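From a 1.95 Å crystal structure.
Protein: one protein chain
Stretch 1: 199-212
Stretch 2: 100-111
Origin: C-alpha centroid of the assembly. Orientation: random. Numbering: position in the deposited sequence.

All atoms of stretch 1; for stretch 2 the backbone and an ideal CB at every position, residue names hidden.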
ATOM      1  N   GLU A 199     -28.199  23.183  16.012  1.00 27.68           N
ATOM      2  CA  GLU A 199     -29.204  24.226  16.137  1.00 28.18           C
ATOM      3  C   GLU A 199     -28.546  25.562  16.567  1.00 29.40           C
ATOM      4  O   GLU A 199     -29.088  26.609  16.275  1.00 27.17           O
ATOM      5  CB  GLU A 199     -30.329  23.831  17.135  1.00 27.11           C
ATOM      6  CG  GLU A 199     -29.840  23.560  18.573  1.00 29.91           C
ATOM      7  CD  GLU A 199     -29.409  22.100  18.816  1.00 31.78           C
ATOM      8  OE1 GLU A 199     -29.126  21.335  17.849  1.00 32.96           O
ATOM      9  OE2 GLU A 199     -29.328  21.709  20.001  1.00 34.11           O
ATOM     10  N   GLU A 200     -27.378  25.538  17.230  1.00 27.10           N
ATOM     11  CA  GLU A 200     -26.699  26.777  17.609  1.00 29.67           C
ATOM     12  C   GLU A 200     -26.021  27.495  16.443  1.00 29.28           C
ATOM     13  O   GLU A 200     -25.752  28.729  16.526  1.00 28.01           O
ATOM     14  CB  GLU A 200     -25.594  26.506  18.656  1.00 31.09           C
ATOM     15  CG  GLU A 200     -26.095  25.974  20.006  1.00 33.95           C
ATOM     16  CD  GLU A 200     -26.889  27.029  20.790  1.00 41.25           C
ATOM     17  OE1 GLU A 200     -26.844  28.244  20.463  1.00 41.98           O
ATOM     18  OE2 GLU A 200     -27.557  26.629  21.746  1.00 45.28           O
ATOM     19  N   THR A 201     -25.645  26.707  15.423  1.00 25.94           N
ATOM     20  CA  THR A 201     -24.816  27.226  14.327  1.00 25.09           C
ATOM     21  C   THR A 201     -25.300  26.792  12.952  1.00 25.82           C
ATOM     22  O   THR A 201     -24.645  25.990  12.231  1.00 26.38           O
ATOM     23  CB  THR A 201     -23.286  26.809  14.541  1.00 25.28           C
ATOM     24  OG1 THR A 201     -23.175  25.379  14.603  1.00 25.50           O
ATOM     25  CG2 THR A 201     -22.775  27.387  15.880  1.00 25.63           C
ATOM     26  N   PRO A 202     -26.453  27.353  12.537  1.00 24.72           N
ATOM     27  CA  PRO A 202     -27.066  26.988  11.262  1.00 26.12           C
ATOM     28  C   PRO A 202     -26.546  27.752  10.027  1.00 25.52           C
ATOM     29  O   PRO A 202     -26.856  27.333   8.916  1.00 27.33           O
ATOM     30  CB  PRO A 202     -28.551  27.354  11.496  1.00 24.75           C
ATOM     31  CG  PRO A 202     -28.474  28.566  12.441  1.00 24.70           C
ATOM     32  CD  PRO A 202     -27.343  28.198  13.373  1.00 24.88           C
ATOM     33  N   SER A 203     -25.868  28.888  10.216  1.00 24.27           N
ATOM     34  CA  SER A 203     -25.731  29.869   9.122  1.00 26.42           C
ATOM     35  C   SER A 203     -24.748  29.467   8.029  1.00 24.16           C
ATOM     36  O   SER A 203     -25.087  29.567   6.832  1.00 26.98           O
ATOM     37  CB  SER A 203     -25.317  31.252   9.667  1.00 25.69           C
ATOM     38  OG  SER A 203     -26.293  31.647  10.643  1.00 28.29           O
ATOM     39  N   SER A 204     -23.529  29.052   8.403  1.00 26.53           N
ATOM     40  CA  SER A 204     -22.558  28.682   7.370  1.00 25.24           C
ATOM     41  C   SER A 204     -22.965  27.405   6.618  1.00 24.53           C
ATOM     42  O   SER A 204     -22.706  27.282   5.402  1.00 25.11           O
ATOM     43  CB  SER A 204     -21.132  28.554   7.956  1.00 27.11           C
ATOM     44  OG  SER A 204     -20.958  27.427   8.812  1.00 28.85           O
ATOM     45  N   ALA A 205     -23.620  26.465   7.293  1.00 24.21           N
ATOM     46  CA  ALA A 205     -24.152  25.296   6.554  1.00 26.87           C
ATOM     47  C   ALA A 205     -25.244  25.701   5.533  1.00 27.31           C
ATOM     48  O   ALA A 205     -25.336  25.131   4.441  1.00 25.55           O
ATOM     49  CB  ALA A 205     -24.708  24.247   7.556  1.00 24.58           C
ATOM     50  N   THR A 206     -26.060  26.699   5.876  1.00 27.24           N
ATOM     51  CA  THR A 206     -27.066  27.170   4.942  1.00 24.44           C
ATOM     52  C   THR A 206     -26.390  27.836   3.720  1.00 24.90           C
ATOM     53  O   THR A 206     -26.831  27.622   2.575  1.00 28.07           O
ATOM     54  CB  THR A 206     -28.075  28.160   5.605  1.00 24.49           C
ATOM     55  OG1 THR A 206     -28.624  27.560   6.795  1.00 25.10           O
ATOM     56  CG2 THR A 206     -29.276  28.459   4.621  1.00 26.99           C
ATOM     57  N   LEU A 207     -25.313  28.599   3.948  1.00 27.80           N
ATOM     58  CA  LEU A 207     -24.578  29.189   2.822  1.00 25.44           C
ATOM     59  C   LEU A 207     -23.990  28.099   1.981  1.00 24.59           C
ATOM     60  O   LEU A 207     -23.926  28.200   0.721  1.00 28.34           O
ATOM     61  CB  LEU A 207     -23.457  30.131   3.345  1.00 24.54           C
ATOM     62  CG  LEU A 207     -23.974  31.424   3.980  1.00 32.12           C
ATOM     63  CD1 LEU A 207     -22.793  32.307   4.371  1.00 29.87           C
ATOM     64  CD2 LEU A 207     -24.833  32.124   2.957  1.00 34.22           C
ATOM     65  N   LEU A 208     -23.542  27.029   2.644  1.00 25.07           N
ATOM     66  CA  LEU A 208     -22.996  25.888   1.861  1.00 25.79           C
ATOM     67  C   LEU A 208     -24.090  25.284   0.927  1.00 27.85           C
ATOM     68  O   LEU A 208     -23.838  24.959  -0.259  1.00 27.02           O
ATOM     69  CB  LEU A 208     -22.406  24.815   2.779  1.00 24.47           C
ATOM     70  CG  LEU A 208     -21.779  23.592   2.064  1.00 27.97           C
ATOM     71  CD1 LEU A 208     -20.603  24.057   1.185  1.00 30.40           C
ATOM     72  CD2 LEU A 208     -21.252  22.528   3.054  1.00 27.78           C
ATOM     73  N   ALA A 209     -25.306  25.146   1.446  1.00 25.49           N
ATOM     74  CA  ALA A 209     -26.416  24.716   0.597  1.00 24.93           C
ATOM     75  C   ALA A 209     -26.617  25.650  -0.607  1.00 25.22           C
ATOM     76  O   ALA A 209     -26.877  25.163  -1.690  1.00 29.60           O
ATOM     77  CB  ALA A 209     -27.767  24.644   1.451  1.00 25.03           C
ATOM     78  N   GLU A 210     -26.527  26.976  -0.404  1.00 25.22           N
ATOM     79  CA  GLU A 210     -26.646  27.922  -1.527  1.00 28.53           C
ATOM     80  C   GLU A 210     -25.569  27.685  -2.576  1.00 27.57           C
ATOM     81  O   GLU A 210     -25.817  27.777  -3.804  1.00 28.10           O
ATOM     82  CB  GLU A 210     -26.541  29.378  -1.022  1.00 30.34           C
ATOM     83  CG  GLU A 210     -27.687  29.744  -0.103  1.00 31.25           C
ATOM     84  CD  GLU A 210     -27.655  31.188   0.368  1.00 37.11           C
ATOM     85  OE1 GLU A 210     -26.926  32.008  -0.233  1.00 38.86           O
ATOM     86  OE2 GLU A 210     -28.394  31.514   1.333  1.00 40.43           O
ATOM     87  N   VAL A 211     -24.367  27.374  -2.112  1.00 29.17           N
ATOM     88  CA  VAL A 211     -23.272  27.070  -3.054  1.00 29.20           C
ATOM     89  C   VAL A 211     -23.583  25.781  -3.834  1.00 31.56           C
ATOM     90  O   VAL A 211     -23.419  25.751  -5.078  1.00 30.99           O
ATOM     91  CB  VAL A 211     -21.883  26.978  -2.327  1.00 25.39           C
ATOM     92  CG1 VAL A 211     -20.820  26.408  -3.310  1.00 25.61           C
ATOM     93  CG2 VAL A 211     -21.473  28.376  -1.866  1.00 28.75           C
ATOM     94  N   MET A 212     -24.013  24.726  -3.128  1.00 30.38           N
ATOM     95  CA  MET A 212     -24.457  23.473  -3.766  1.00 32.53           C
ATOM     96  C   MET A 212     -25.472  23.747  -4.882  1.00 34.18           C
ATOM     97  O   MET A 212     -25.403  23.173  -5.978  1.00 33.80           O
ATOM     98  CB  MET A 212     -25.128  22.489  -2.747  1.00 28.10           C
ATOM     99  CG  MET A 212     -24.223  22.069  -1.560  1.00 28.60           C
ATOM    100  SD  MET A 212     -22.744  21.177  -2.184  1.00 37.31           S
ATOM    101  CE  MET A 212     -21.947  20.712  -0.645  1.00 27.04           C
ATOM    102  N   UNK A 100     -15.841  36.045   2.143  1.00 36.67           N
ATOM    103  CA  UNK A 100     -16.179  36.983   3.213  1.00 38.37           C
ATOM    104  C   UNK A 100     -17.581  36.765   3.821  1.00 33.02           C
ATOM    105  O   UNK A 100     -17.789  37.009   5.010  1.00 31.37           O
ATOM    106  CB  UNK A 100     -16.080  38.411   2.674  1.00 38.37           C
ATOM    107  N   UNK A 101     -18.556  36.371   3.014  1.00 33.96           N
ATOM    108  CA  UNK A 101     -19.862  36.008   3.549  1.00 34.54           C
ATOM    109  C   UNK A 101     -19.778  34.819   4.492  1.00 31.24           C
ATOM    110  O   UNK A 101     -20.501  34.760   5.461  1.00 30.78           O
ATOM    111  CB  UNK A 101     -20.832  35.697   2.407  1.00 34.54           C
ATOM    112  N   UNK A 102     -18.991  33.805   4.124  1.00 28.39           N
ATOM    113  CA  UNK A 102     -18.880  32.615   4.961  1.00 27.80           C
ATOM    114  C   UNK A 102     -18.271  32.993   6.283  1.00 28.74           C
ATOM    115  O   UNK A 102     -18.738  32.571   7.342  1.00 29.16           O
ATOM    116  CB  UNK A 102     -18.048  31.528   4.278  1.00 27.80           C
ATOM    117  N   UNK A 103     -17.231  33.826   6.212  1.00 28.97           N
ATOM    118  CA  UNK A 103     -16.590  34.339   7.411  1.00 28.11           C
ATOM    119  C   UNK A 103     -17.586  35.047   8.301  1.00 27.06           C
ATOM    120  O   UNK A 103     -17.652  34.788   9.502  1.00 28.42           O
ATOM    121  CB  UNK A 103     -15.446  35.287   7.045  1.00 28.11           C
ATOM    122  N   UNK A 104     -18.383  35.942   7.741  1.00 28.28           N
ATOM    123  CA  UNK A 104     -19.304  36.739   8.568  1.00 28.30           C
ATOM    124  C   UNK A 104     -20.415  35.875   9.227  1.00 31.30           C
ATOM    125  O   UNK A 104     -20.817  36.129  10.353  1.00 28.51           O
ATOM    126  CB  UNK A 104     -19.944  37.832   7.709  1.00 28.30           C
ATOM    127  N   UNK A 105     -20.891  34.860   8.504  1.00 32.04           N
ATOM    128  CA  UNK A 105     -21.895  33.926   9.025  1.00 29.99           C
ATOM    129  C   UNK A 105     -21.295  33.133  10.199  1.00 31.25           C
ATOM    130  O   UNK A 105     -21.905  33.005  11.247  1.00 32.36           O
ATOM    131  CB  UNK A 105     -22.379  32.980   7.924  1.00 29.99           C
ATOM    132  N   UNK A 106     -20.070  32.640  10.023  1.00 30.66           N
ATOM    133  CA  UNK A 106     -19.428  31.850  11.048  1.00 30.25           C
ATOM    134  C   UNK A 106     -19.182  32.697  12.295  1.00 29.98           C
ATOM    135  O   UNK A 106     -19.486  32.264  13.415  1.00 30.44           O
ATOM    136  CB  UNK A 106     -18.115  31.262  10.526  1.00 30.25           C
ATOM    137  N   UNK A 107     -18.641  33.903  12.103  1.00 28.14           N
ATOM    138  CA  UNK A 107     -18.448  34.852  13.205  1.00 30.01           C
ATOM    139  C   UNK A 107     -19.775  35.198  13.921  1.00 30.67           C
ATOM    140  O   UNK A 107     -19.840  35.252  15.172  1.00 29.53           O
ATOM    141  CB  UNK A 107     -17.798  36.131  12.674  1.00 30.01           C
ATOM    142  N   UNK A 108     -20.829  35.426  13.145  1.00 30.57           N
ATOM    143  CA  UNK A 108     -22.112  35.829  13.767  1.00 29.04           C
ATOM    144  C   UNK A 108     -22.661  34.719  14.672  1.00 28.53           C
ATOM    145  O   UNK A 108     -23.122  35.003  15.786  1.00 27.94           O
ATOM    146  CB  UNK A 108     -23.142  36.175  12.690  1.00 29.04           C
ATOM    147  N   UNK A 109     -22.590  33.455  14.205  1.00 26.97           N
ATOM    148  CA  UNK A 109     -23.049  32.291  14.967  1.00 29.18           C
ATOM    149  C   UNK A 109     -22.194  31.961  16.193  1.00 28.22           C
ATOM    150  O   UNK A 109     -22.728  31.551  17.229  1.00 31.97           O
ATOM    151  CB  UNK A 109     -23.088  31.070  14.046  1.00 29.18           C
ATOM    152  N   UNK A 110     -20.878  32.091  16.077  1.00 28.21           N
ATOM    153  CA  UNK A 110     -19.992  31.608  17.137  1.00 28.30           C
ATOM    154  C   UNK A 110     -19.268  32.672  17.964  1.00 29.14           C
ATOM    155  O   UNK A 110     -18.781  32.351  19.027  1.00 27.91           O
ATOM    156  CB  UNK A 110     -18.939  30.694  16.508  1.00 28.30           C
ATOM    157  N   UNK A 111     -19.203  33.912  17.500  1.00 31.22           N
ATOM    158  CA  UNK A 111     -18.464  34.953  18.217  1.00 29.64           C
ATOM    159  C   UNK A 111     -16.960  34.857  18.003  1.00 27.50           C
ATOM    160  O   UNK A 111     -16.201  35.567  18.634  1.00 28.94           O
ATOM    161  CB  UNK A 111     -18.772  34.875  19.714  1.00 29.64           C
TER

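Stretch 2 is a helix from 100 to 110 that runs nearly antiparallel to helix 203-212: the axes make an angle of 153° and approach to 8.7 Å. The positions that face stretch 1 recur every three or four residues.

Position 100 has nothing of stretch 1 near its CB, so many residues would do; it is D100. At 101 the CB points toward stretch 1, 4.4 Å from L207 CD1, but stretch 1 offers no polar partner there, so many residues would do. The deposited E101 touches L207 through its backbone, E101 O lying 3.5 Å from L207 CD1, and through its CB, 4.3 Å from the same L207 CD1; its carboxylate finds its hydrogen bonds outside this contact.

Position 102 points sideways, yet S204, L207, L208 and V211 form a hollow within reach of a large apolar side chain; leucine, methionine or an aromatic could enter. F102 fills it. L207 CB lies over one ring face, 3.9 Å from the ring centroid, in a CH-pi contact, while V211 CG2 meets the edge, 3.9 Å from F102 CZ.

Position 103 points away and 104 sideways, neither CB near stretch 1; they are V103 and A104.

At 105 the helices are close: the CA of 105 is 5.5 Å from S204 CA. The CB points toward stretch 1 and already lies near L207 CD1 and S203 CB, so a small residue suits best. A105 packs its CB 3.6 Å from L207 CD1 and 3.8 Å from S203 CB.

Position 106 points sideways, its ideal CB 4.8 Å from S204 CB. A polar chain long enough to reach the hydroxyl would suit, such as glutamate or glutamine. E106 bends back (chi1 t, chi2 p), and its OE1 accepts a 2.8 Å hydrogen bond from S204 OG.

Positions 107 and 108 meet no atom of stretch 1 closely and tolerate several residues; they are V107 and A108.

Position 109 points toward the start of the opposing helix, where the amides of S203 and S204 and the S203 hydroxyl offer donors. A short acceptor is wanted, aspartate or perhaps asparagine. D109 OD1 accepts from S203 OG at 2.8 Å, and its OD2 from S203 N at 2.9 Å. Water 1 extends the network: it donates to D109 OD2 (2.6 Å) and to E106 OE1 (3.1 Å), and accepts from S204 N (2.9 Å).

At 110, sideways and near T201 CG2, a small residue with a methyl fits. T110 places its CG2 3.9 Å from T201 CG2, while its OG1 donates to E106 O at 2.9 Å.

Position 111 leaves the helix with positive phi (78°), which favours glycine, and G111 is found there.

Stretch 2 100-111: DEFVAAEVADTG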
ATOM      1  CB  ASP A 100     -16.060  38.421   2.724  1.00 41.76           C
ATOM      2  CG  ASP A 100     -14.609  38.842   2.499  1.00 46.15           C
ATOM      3  OD1 ASP A 100     -13.676  38.085   2.853  1.00 45.86           O
ATOM      4  OD2 ASP A 100     -14.394  39.951   1.978  1.00 50.71           O
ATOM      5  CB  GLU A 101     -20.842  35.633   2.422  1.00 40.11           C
ATOM      6  CG  GLU A 101     -21.425  36.781   1.650  1.00 44.69           C
ATOM      7  CD  GLU A 101     -22.415  36.286   0.619  1.00 44.44           C
ATOM      8  OE1 GLU A 101     -23.545  35.926   1.009  1.00 44.47           O
ATOM      9  OE2 GLU A 101     -22.051  36.205  -0.568  1.00 45.24           O
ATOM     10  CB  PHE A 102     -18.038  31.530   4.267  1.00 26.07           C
ATOM     11  CG  PHE A 102     -18.861  30.614   3.390  1.00 27.77           C
ATOM     12  CD1 PHE A 102     -19.150  30.944   2.064  1.00 28.82           C
ATOM     13  CD2 PHE A 102     -19.391  29.439   3.916  1.00 27.68           C
ATOM     14  CE1 PHE A 102     -19.961  30.110   1.297  1.00 27.29           C
ATOM     15  CE2 PHE A 102     -20.222  28.589   3.138  1.00 26.34           C
ATOM     16  CZ  PHE A 102     -20.490  28.915   1.847  1.00 25.66           C
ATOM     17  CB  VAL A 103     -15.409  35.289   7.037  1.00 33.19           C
ATOM     18  CG1 VAL A 103     -14.847  35.990   8.291  1.00 34.95           C
ATOM     19  CG2 VAL A 103     -14.308  34.454   6.344  1.00 35.25           C
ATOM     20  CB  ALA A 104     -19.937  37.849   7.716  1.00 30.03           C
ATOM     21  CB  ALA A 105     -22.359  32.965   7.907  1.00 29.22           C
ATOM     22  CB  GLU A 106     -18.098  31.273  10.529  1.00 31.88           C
ATOM     23  CG  GLU A 106     -17.551  30.116  11.352  1.00 33.27           C
ATOM     24  CD  GLU A 106     -18.282  28.790  11.051  1.00 34.70           C
ATOM     25  OE1 GLU A 106     -19.465  28.816  10.680  1.00 35.65           O
ATOM     26  OE2 GLU A 106     -17.671  27.718  11.180  1.00 34.86           O
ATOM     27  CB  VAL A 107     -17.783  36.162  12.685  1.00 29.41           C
ATOM     28  CG1 VAL A 107     -17.762  37.198  13.753  1.00 29.64           C
ATOM     29  CG2 VAL A 107     -16.328  35.849  12.178  1.00 31.47           C
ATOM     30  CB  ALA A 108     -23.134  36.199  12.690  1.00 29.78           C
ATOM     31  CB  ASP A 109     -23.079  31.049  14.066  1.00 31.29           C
ATOM     32  CG  ASP A 109     -24.325  30.973  13.186  1.00 31.54           C
ATOM     33  OD1 ASP A 109     -25.135  31.937  13.137  1.00 29.56           O
ATOM     34  OD2 ASP A 109     -24.424  29.950  12.465  1.00 29.01           O
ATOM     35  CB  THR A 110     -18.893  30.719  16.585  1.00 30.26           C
ATOM     36  OG1 THR A 110     -18.012  31.519  15.771  1.00 29.04           O
ATOM     37  CG2 THR A 110     -19.551  29.563  15.765  1.00 26.68           C
TER
HETATM   38  O   HOH W   1     -22.490  28.734  11.123  1.00 27.95           O
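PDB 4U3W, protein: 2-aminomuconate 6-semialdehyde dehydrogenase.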